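Local atomic coordinates of tubulin binding cofactor C (Leishmania major, PDB entry 5AJ8), a protein that probably acts as a tubulin-folding chaperone, helping to assemble alpha/beta-tubulin dimers, and is represented here by its C-terminal domain. Residues Ala38-Pro43 with Ser164-Gly169. The protein carries 1 engineered substitution. Residues are numbered along the deposited sequence; the frame is centred on the assembly and turned at random.
Sequences AIYCLP and STTVFG
Tyr40 OH and Ser164 OG meet in a short hydrogen bond of 2.7 Å in which either hydroxyl could be the donor. Ser164 OG also closes an ST turn, accepting from Thr166 N at 3.2 Å with an N-H...O angle of 158°; with OG anti to the backbone N of Ser164 (chi1 175°), the hydroxyl is placed where it meets both Tyr40 OH and Thr166 N. The phenol oxygen has a second partner in Arg162, whose NH1 bonds to it just before the loop segment.

Two CH-pi contacts supply the apolar part. Thr166 crosses the Tyr40 side chain at about a right angle, its CB 4.2 Å from the ring centroid but off-centre, while its CG2 lies by Tyr40 CE2. Farther along, the Leu42 side chain crosses that of Phe168, and Leu42 CG sits over one ring face, 3.9 Å from the centroid and 17° off the normal. Phe168 CE2 also brings the ring edge to Tyr40 O, 3.8 Å away and in the ring plane.

Tyr40 belongs to strand 38-41 of the parallel beta-helix, where its ring also meets those of Tyr59 and Trp99; the loop follows strand 153-155. The contact thus lays the C-terminal loop across an early coil of the beta-helix. Tyr40 is buried, its hydroxyl gripped by hydrogen bonds with Ser164 and Arg162, and the nearby arginine charge would probably polarise that hydroxyl.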
loop_
_atom_site.group_PDB
_atom_site.type_symbol
_atom_site.label_atom_id
_atom_site.label_comp_id
_atom_site.label_asym_id
_atom_site.label_seq_id
_atom_site.Cartn_x
_atom_site.Cartn_y
_atom_site.Cartn_z
ATOM N N ALA A 38 5.443 1.320 -10.087
ATOM C CA ALA A 38 4.335 1.756 -9.287
ATOM C C ALA A 38 3.439 0.558 -9.090
ATOM O O ALA A 38 3.192 -0.208 -10.034
ATOM C CB ALA A 38 3.579 2.879 -9.986
ATOM N N ILE A 39 2.934 0.401 -7.876
ATOM C CA ILE A 39 2.080 -0.734 -7.534
ATOM C C ILE A 39 0.749 -0.195 -7.016
ATOM O O ILE A 39 0.707 0.461 -5.996
ATOM C CB ILE A 39 2.762 -1.629 -6.476
ATOM C CG1 ILE A 39 4.118 -2.116 -6.986
ATOM C CG2 ILE A 39 1.880 -2.816 -6.117
ATOM C CD1 ILE A 39 4.878 -2.943 -5.962
ATOM N N TYR A 40 -0.327 -0.468 -7.742
ATOM C CA TYR A 40 -1.660 0.034 -7.418
ATOM C C TYR A 40 -2.526 -1.118 -6.926
ATOM O O TYR A 40 -2.831 -2.024 -7.713
ATOM C CB TYR A 40 -2.270 0.647 -8.671
ATOM C CG TYR A 40 -1.511 1.834 -9.182
ATOM C CD1 TYR A 40 -1.635 3.062 -8.567
ATOM C CD2 TYR A 40 -0.674 1.731 -10.288
ATOM C CE1 TYR A 40 -0.943 4.145 -9.027
ATOM C CE2 TYR A 40 0.006 2.817 -10.764
ATOM C CZ TYR A 40 -0.120 4.016 -10.125
ATOM O OH TYR A 40 0.543 5.104 -10.596
ATOM N N CYS A 41 -2.881 -1.106 -5.637
ATOM C CA CYS A 41 -3.727 -2.134 -5.043
ATOM C C CYS A 41 -5.142 -1.635 -4.711
ATOM O O CYS A 41 -5.323 -0.648 -3.990
ATOM C CB CYS A 41 -3.131 -2.701 -3.757
ATOM S SG CYS A 41 -1.367 -3.114 -3.809
ATOM N N LEU A 42 -6.138 -2.347 -5.218
ATOM C CA LEU A 42 -7.488 -2.191 -4.721
ATOM C C LEU A 42 -7.479 -2.638 -3.236
ATOM O O LEU A 42 -6.586 -3.366 -2.806
ATOM C CB LEU A 42 -8.472 -3.004 -5.559
ATOM C CG LEU A 42 -8.553 -2.665 -7.053
ATOM C CD1 LEU A 42 -9.582 -3.527 -7.762
ATOM C CD2 LEU A 42 -8.850 -1.182 -7.282
ATOM N N PRO A 43 -8.436 -2.149 -2.435
ATOM C CA PRO A 43 -8.418 -2.489 -1.005
ATOM C C PRO A 43 -8.359 -3.994 -0.742
ATOM O O PRO A 43 -9.091 -4.726 -1.356
ATOM C CB PRO A 43 -9.727 -1.859 -0.477
ATOM C CG PRO A 43 -9.980 -0.708 -1.411
ATOM C CD PRO A 43 -9.506 -1.184 -2.754
ATOM N N SER A 164 -1.488 10.111 -8.246
ATOM C CA SER A 164 -1.584 9.355 -9.497
ATOM C C SER A 164 -3.036 9.337 -10.030
ATOM O O SER A 164 -3.987 9.003 -9.284
ATOM C CB SER A 164 -1.070 7.927 -9.301
ATOM O OG SER A 164 -1.258 7.121 -10.454
ATOM N N THR A 165 -3.172 9.661 -11.323
ATOM C CA THR A 165 -4.454 9.575 -12.012
ATOM C C THR A 165 -4.612 8.249 -12.728
ATOM O O THR A 165 -5.599 8.037 -13.397
ATOM C CB THR A 165 -4.634 10.719 -13.018
ATOM O OG1 THR A 165 -3.572 10.691 -13.974
ATOM C CG2 THR A 165 -4.644 12.095 -12.294
ATOM N N THR A 166 -3.663 7.333 -12.543
ATOM C CA THR A 166 -3.685 6.041 -13.229
ATOM C C THR A 166 -4.964 5.244 -12.921
ATOM O O THR A 166 -5.302 5.042 -11.763
ATOM C CB THR A 166 -2.445 5.182 -12.872
ATOM O OG1 THR A 166 -1.248 5.852 -13.318
ATOM C CG2 THR A 166 -2.509 3.843 -13.559
ATOM N N VAL A 167 -5.665 4.807 -13.971
ATOM C CA VAL A 167 -6.809 3.918 -13.832
ATOM C C VAL A 167 -6.332 2.467 -13.611
ATOM O O VAL A 167 -5.361 2.021 -14.233
ATOM C CB VAL A 167 -7.738 3.998 -15.064
ATOM C CG1 VAL A 167 -8.932 3.053 -14.903
ATOM C CG2 VAL A 167 -8.211 5.442 -15.269
ATOM N N PHE A 168 -6.995 1.755 -12.703
ATOM C CA PHE A 168 -6.665 0.364 -12.428
ATOM C C PHE A 168 -6.961 -0.508 -13.637
ATOM O O PHE A 168 -8.071 -0.467 -14.205
ATOM C CB PHE A 168 -7.461 -0.175 -11.229
ATOM C CG PHE A 168 -7.140 -1.619 -10.879
ATOM C CD1 PHE A 168 -7.823 -2.660 -11.474
ATOM C CD2 PHE A 168 -6.161 -1.922 -9.954
ATOM C CE1 PHE A 168 -7.523 -3.974 -11.167
ATOM C CE2 PHE A 168 -5.858 -3.233 -9.632
ATOM C CZ PHE A 168 -6.533 -4.271 -10.247
ATOM N N GLY A 169 -5.974 -1.307 -14.026
ATOM C CA GLY A 169 -6.237 -2.475 -14.848
ATOM C C GLY A 169 -5.399 -2.519 -16.090
ATOM O O GLY A 169 -4.801 -1.512 -16.464
#